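PDB 4OH1: L-iditol 2-dehydrogenase from Clostridium scindens, which probably oxidises L-iditol at C2 using NAD+, as a zinc-dependent member of the alcohol dehydrogenase family. Local coordinates for residues L259-F271 with D287-I299. Numbering follows the deposited sequence. Where two conformers were deposited one is given.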
loop_
_atom_site.group_PDB
_atom_site.type_symbol
_atom_site.label_atom_id
_atom_site.label_comp_id
_atom_site.label_asym_id
_atom_site.label_seq_id
_atom_site.Cartn_x
_atom_site.Cartn_y
_atom_site.Cartn_z
ATOM N N LEU A 259 -22.682 6.529 4.344
ATOM C CA LEU A 259 -21.773 7.666 4.162
ATOM C C LEU A 259 -21.773 8.547 5.407
ATOM O O LEU A 259 -20.728 9.052 5.856
ATOM C CB LEU A 259 -22.175 8.471 2.926
ATOM C CG LEU A 259 -21.267 9.605 2.478
ATOM C CD1 LEU A 259 -19.896 9.118 2.104
ATOM C CD2 LEU A 259 -21.931 10.302 1.266
ATOM N N GLN A 260 -22.939 8.724 6.003
ATOM C CA GLN A 260 -23.027 9.546 7.205
ATOM C C GLN A 260 -22.272 9.016 8.405
ATOM O O GLN A 260 -21.741 9.775 9.180
ATOM C CB GLN A 260 -24.474 9.711 7.597
ATOM C CG GLN A 260 -25.208 10.568 6.628
ATOM C CD GLN A 260 -26.605 10.870 7.099
ATOM O OE1 GLN A 260 -27.279 10.023 7.720
ATOM N NE2 GLN A 260 -27.057 12.098 6.814
ATOM N N LEU A 261 -22.272 7.697 8.530
ATOM C CA LEU A 261 -21.545 6.950 9.569
ATOM C C LEU A 261 -20.045 6.944 9.409
ATOM O O LEU A 261 -19.299 6.719 10.349
ATOM C CB LEU A 261 -21.996 5.482 9.563
ATOM C CG LEU A 261 -23.404 5.190 10.030
ATOM C CD1 LEU A 261 -23.748 3.772 9.657
ATOM C CD2 LEU A 261 -23.581 5.411 11.501
ATOM N N LEU A 262 -19.591 7.219 8.221
ATOM C CA LEU A 262 -18.213 7.091 7.911
ATOM C C LEU A 262 -17.328 8.167 8.610
ATOM O O LEU A 262 -17.583 9.347 8.536
ATOM C CB LEU A 262 -18.061 7.155 6.372
ATOM C CG LEU A 262 -16.653 6.713 5.908
ATOM C CD1 LEU A 262 -16.403 5.253 6.131
ATOM C CD2 LEU A 262 -16.520 7.059 4.424
ATOM N N ALA A 263 -16.290 7.721 9.290
ATOM C CA ALA A 263 -15.326 8.616 9.938
ATOM C C ALA A 263 -14.501 9.406 8.958
ATOM O O ALA A 263 -14.431 9.079 7.773
ATOM C CB ALA A 263 -14.413 7.821 10.803
ATOM N N ARG A 264 -13.852 10.460 9.460
ATOM C CA ARG A 264 -12.917 11.215 8.662
ATOM C C ARG A 264 -11.808 10.277 8.230
ATOM O O ARG A 264 -11.382 9.445 9.004
ATOM C CB ARG A 264 -12.343 12.406 9.433
ATOM C CG ARG A 264 -13.385 13.403 9.874
ATOM C CD ARG A 264 -12.764 14.600 10.671
ATOM N NE ARG A 264 -12.264 15.630 9.766
ATOM C CZ ARG A 264 -11.438 16.604 10.140
ATOM N NH1 ARG A 264 -11.011 16.666 11.396
ATOM N NH2 ARG A 264 -11.015 17.518 9.272
ATOM N N ASP A 265 -11.372 10.388 6.986
ATOM C CA ASP A 265 -10.421 9.463 6.420
ATOM C C ASP A 265 -10.899 7.991 6.341
ATOM O O ASP A 265 -10.094 7.108 6.154
ATOM C CB ASP A 265 -9.076 9.521 7.181
ATOM C CG ASP A 265 -7.909 9.043 6.335
ATOM O OD1 ASP A 265 -7.908 9.315 5.095
ATOM O OD2 ASP A 265 -6.973 8.398 6.881
ATOM N N GLY A 266 -12.175 7.723 6.526
ATOM C CA GLY A 266 -12.696 6.368 6.473
ATOM C C GLY A 266 -12.912 5.844 5.053
ATOM O O GLY A 266 -12.866 6.615 4.094
ATOM N N ASP A 267 -13.183 4.538 4.939
ATOM C CA ASP A 267 -13.372 3.882 3.645
ATOM C C ASP A 267 -14.722 3.253 3.603
ATOM O O ASP A 267 -15.053 2.369 4.417
ATOM C CB ASP A 267 -12.333 2.813 3.369
ATOM C CG ASP A 267 -10.960 3.373 3.232
ATOM O OD1 ASP A 267 -10.615 3.743 2.095
ATOM O OD2 ASP A 267 -10.224 3.434 4.251
ATOM N N ALA A 268 -15.511 3.713 2.658
ATOM C CA ALA A 268 -16.846 3.105 2.385
ATOM C C ALA A 268 -16.829 2.344 1.059
ATOM O O ALA A 268 -16.411 2.904 0.025
ATOM C CB ALA A 268 -17.901 4.167 2.323
ATOM N N VAL A 269 -17.389 1.128 1.087
ATOM C CA VAL A 269 -17.411 0.240 -0.062
ATOM C C VAL A 269 -18.861 -0.136 -0.392
ATOM O O VAL A 269 -19.594 -0.689 0.437
ATOM C CB VAL A 269 -16.626 -1.032 0.186
ATOM C CG1 VAL A 269 -16.576 -1.855 -1.059
ATOM C CG2 VAL A 269 -15.187 -0.693 0.555
ATOM N N TYR A 270 -19.225 0.171 -1.635
ATOM C CA TYR A 270 -20.539 -0.075 -2.191
ATOM C C TYR A 270 -20.406 -1.203 -3.174
ATOM O O TYR A 270 -19.954 -1.023 -4.283
ATOM C CB TYR A 270 -21.073 1.218 -2.838
ATOM C CG TYR A 270 -21.308 2.291 -1.812
ATOM C CD1 TYR A 270 -22.496 2.376 -1.103
ATOM C CD2 TYR A 270 -20.315 3.202 -1.501
ATOM C CE1 TYR A 270 -22.705 3.380 -0.120
ATOM C CE2 TYR A 270 -20.503 4.179 -0.530
ATOM C CZ TYR A 270 -21.706 4.277 0.141
ATOM O OH TYR A 270 -21.830 5.227 1.118
ATOM N N PHE A 271 -20.766 -2.382 -2.722
ATOM C CA PHE A 271 -20.590 -3.634 -3.477
ATOM C C PHE A 271 -21.883 -4.331 -3.880
ATOM O O PHE A 271 -21.843 -5.331 -4.574
ATOM C CB PHE A 271 -19.705 -4.635 -2.665
ATOM C CG PHE A 271 -20.322 -5.118 -1.401
ATOM C CD1 PHE A 271 -20.148 -4.434 -0.216
ATOM C CD2 PHE A 271 -21.025 -6.312 -1.364
ATOM C CE1 PHE A 271 -20.731 -4.901 0.997
ATOM C CE2 PHE A 271 -21.618 -6.780 -0.154
ATOM C CZ PHE A 271 -21.469 -6.072 1.012
ATOM N N ASP A 287 -18.361 15.925 2.996
ATOM C CA ASP A 287 -17.872 14.558 2.890
ATOM C C ASP A 287 -16.405 14.441 2.450
ATOM O O ASP A 287 -15.649 13.689 3.032
ATOM C CB ASP A 287 -18.752 13.755 1.950
ATOM C CG ASP A 287 -20.180 13.633 2.446
ATOM O OD1 ASP A 287 -20.360 13.273 3.621
ATOM O OD2 ASP A 287 -21.088 13.882 1.644
ATOM N N LEU A 288 -16.000 15.269 1.500
ATOM C CA LEU A 288 -14.735 15.089 0.853
ATOM C C LEU A 288 -13.713 16.108 1.314
ATOM O O LEU A 288 -12.724 15.731 1.891
ATOM C CB LEU A 288 -14.879 15.128 -0.690
ATOM C CG LEU A 288 -15.773 14.025 -1.270
ATOM C CD1 LEU A 288 -15.599 13.874 -2.791
ATOM C CD2 LEU A 288 -15.581 12.694 -0.581
ATOM N N TYR A 289 -13.920 17.381 1.029
ATOM C CA TYR A 289 -12.951 18.362 1.443
ATOM C C TYR A 289 -12.724 18.329 2.980
ATOM O O TYR A 289 -11.599 18.106 3.391
ATOM C CB TYR A 289 -13.324 19.746 0.947
ATOM C CG TYR A 289 -12.446 20.795 1.546
ATOM C CD1 TYR A 289 -11.135 20.968 1.110
ATOM C CD2 TYR A 289 -12.904 21.573 2.596
ATOM C CE1 TYR A 289 -10.351 21.899 1.666
ATOM C CE2 TYR A 289 -12.122 22.512 3.167
ATOM C CZ TYR A 289 -10.851 22.672 2.709
ATOM O OH TYR A 289 -10.094 23.629 3.311
ATOM N N TRP A 290 -13.754 18.483 3.813
ATOM C CA TRP A 290 -13.513 18.572 5.267
ATOM C C TRP A 290 -13.225 17.205 5.836
ATOM O O TRP A 290 -12.275 17.067 6.573
ATOM C CB TRP A 290 -14.594 19.337 6.100
ATOM C CG TRP A 290 -14.128 19.487 7.563
ATOM C CD1 TRP A 290 -14.558 18.770 8.625
ATOM C CD2 TRP A 290 -13.074 20.332 8.060
ATOM N NE1 TRP A 290 -13.873 19.118 9.749
ATOM C CE2 TRP A 290 -12.960 20.085 9.432
ATOM C CE3 TRP A 290 -12.241 21.292 7.478
ATOM C CZ2 TRP A 290 -12.036 20.735 10.226
ATOM C CZ3 TRP A 290 -11.338 21.943 8.270
ATOM C CH2 TRP A 290 -11.238 21.662 9.623
ATOM N N ASP A 291 -13.991 16.184 5.460
ATOM C CA ASP A 291 -13.855 14.859 6.073
ATOM C C ASP A 291 -12.885 13.843 5.419
ATOM O O ASP A 291 -12.577 12.800 6.002
ATOM C CB ASP A 291 -15.256 14.245 6.296
ATOM C CG ASP A 291 -15.951 14.843 7.518
ATOM O OD1 ASP A 291 -15.318 15.652 8.250
ATOM O OD2 ASP A 291 -17.112 14.490 7.734
ATOM N N GLN A 292 -12.386 14.147 4.230
ATOM C CA GLN A 292 -11.431 13.309 3.618
ATOM C C GLN A 292 -11.950 11.844 3.513
ATOM O O GLN A 292 -11.237 10.892 3.773
ATOM C CB GLN A 292 -10.096 13.413 4.397
ATOM C CG GLN A 292 -8.925 12.911 3.537
ATOM C CD GLN A 292 -7.547 13.204 4.085
ATOM O OE1 GLN A 292 -6.980 14.278 3.853
ATOM N NE2 GLN A 292 -6.988 12.229 4.811
ATOM N N LYS A 293 -13.206 11.679 3.142
ATOM C CA LYS A 293 -13.767 10.352 2.993
ATOM C C LYS A 293 -13.278 9.666 1.705
ATOM O O LYS A 293 -12.789 10.305 0.792
ATOM C CB LYS A 293 -15.283 10.374 3.087
ATOM C CG LYS A 293 -15.818 10.756 4.461
ATOM C CD LYS A 293 -17.305 11.050 4.387
ATOM C CE LYS A 293 -17.858 11.346 5.785
ATOM N NZ LYS A 293 -19.326 11.431 5.704
ATOM N N HIS A 294 -13.279 8.338 1.720
ATOM C CA HIS A 294 -12.897 7.551 0.555
ATOM C C HIS A 294 -14.096 6.674 0.256
ATOM O O HIS A 294 -14.557 5.922 1.138
ATOM C CB HIS A 294 -11.644 6.705 0.791
ATOM C CG HIS A 294 -10.539 7.445 1.458
ATOM N ND1 HIS A 294 -9.663 8.237 0.774
ATOM C CD2 HIS A 294 -10.184 7.533 2.758
ATOM C CE1 HIS A 294 -8.828 8.810 1.624
ATOM N NE2 HIS A 294 -9.131 8.405 2.832
ATOM N N ILE A 295 -14.602 6.811 -0.979
ATOM C CA ILE A 295 -15.781 6.070 -1.446
ATOM C C ILE A 295 -15.370 5.152 -2.596
ATOM O O ILE A 295 -14.833 5.615 -3.620
ATOM C CB ILE A 295 -16.811 7.094 -1.932
ATOM C CG1 ILE A 295 -17.277 7.909 -0.716
ATOM C CG2 ILE A 295 -17.983 6.409 -2.610
ATOM C CD1 ILE A 295 -18.044 9.110 -1.080
ATOM N N HIS A 296 -15.630 3.877 -2.431
ATOM C CA HIS A 296 -15.185 2.882 -3.384
ATOM C C HIS A 296 -16.319 2.033 -3.877
ATOM O O HIS A 296 -17.264 1.696 -3.122
ATOM C CB HIS A 296 -14.241 1.865 -2.736
ATOM C CG HIS A 296 -13.156 2.467 -1.922
ATOM N ND1 HIS A 296 -12.007 2.972 -2.478
ATOM C CD2 HIS A 296 -13.019 2.615 -0.581
ATOM C CE1 HIS A 296 -11.215 3.424 -1.521
ATOM N NE2 HIS A 296 -11.813 3.233 -0.364
ATOM N N GLY A 297 -16.177 1.617 -5.123
ATOM C CA GLY A 297 -16.933 0.495 -5.639
ATOM C C GLY A 297 -16.163 -0.828 -5.565
ATOM O O GLY A 297 -15.003 -0.891 -5.134
HETATM N N MSE A 298 -16.821 -1.891 -6.018
HETATM C CA MSE A 298 -16.286 -3.259 -5.972
HETATM C C MSE A 298 -17.004 -4.119 -7.053
HETATM O O MSE A 298 -18.218 -4.385 -6.943
HETATM C CB MSE A 298 -16.513 -3.841 -4.565
HETATM C CG MSE A 298 -15.346 -4.700 -4.012
HETATM SE SE MSE A 298 -15.082 -6.233 -5.152
HETATM C CE MSE A 298 -16.701 -7.221 -4.556
ATOM N N ILE A 299 -16.272 -4.524 -8.099
ATOM C CA ILE A 299 -16.807 -5.538 -9.048
ATOM C C ILE A 299 -16.011 -6.867 -9.140
ATOM O O ILE A 299 -14.848 -6.922 -9.583
ATOM C CB ILE A 299 -17.069 -5.003 -10.504
ATOM C CG1 ILE A 299 -17.864 -6.100 -11.307
ATOM C CG2 ILE A 299 -15.740 -4.502 -11.162
ATOM C CD1 ILE A 299 -18.936 -5.653 -12.325
HETATM O O HOH W 1 -20.099 11.377 8.370
#
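Asp265 and Asp267 each turn a carboxylate oxygen to a histidine of the neighbouring strand, and the two pairs illustrate how differently one kind of bond can be built. His296 NE2 points at Asp267 OD1 (2.8 Å) within its own ring plane and meets the anti lone pair. His294 NE2 lies 2.7 Å from Asp265 OD1 in an almost straight bond (175°), yet approaches from above the carboxylate plane, while Gln292 NE2 grips the same oxygen from the opposite face. Strand alternation places both rings on the face that carries Asp267 and Val269; the first torsion, with CG beside the backbone N, turns each NE2 toward its carboxylate. Strands 266-270 and 294-297 run parallel as the last two of the six-stranded Rossmann sheet; edge strand 294-297 continues into an antiparallel ladder with the second subunit, whose His296 ND1 bonds His294 ND1, the reverse pair also forming, and whose Ile299 N donates to Gln292 OE1. Across the other face, Ile295 CG2 packs on Tyr270 CE2 and its CD1 on Leu259 CD1 (3.7 Å). Extended Lys293 slides past Leu262, its NZ bonding Leu259 O (2.8 Å) from above the carbonyl plane and forming a salt bridge with Asp287 OD1; Asn283 N holds Asp287 OD2. At the outer end the Arg264 side chain bends at chi3, laying its guanidinium flat on one of two Trp290 conformers, planes 10° apart, while NH2 donates to Trp290 O (3.0 Å).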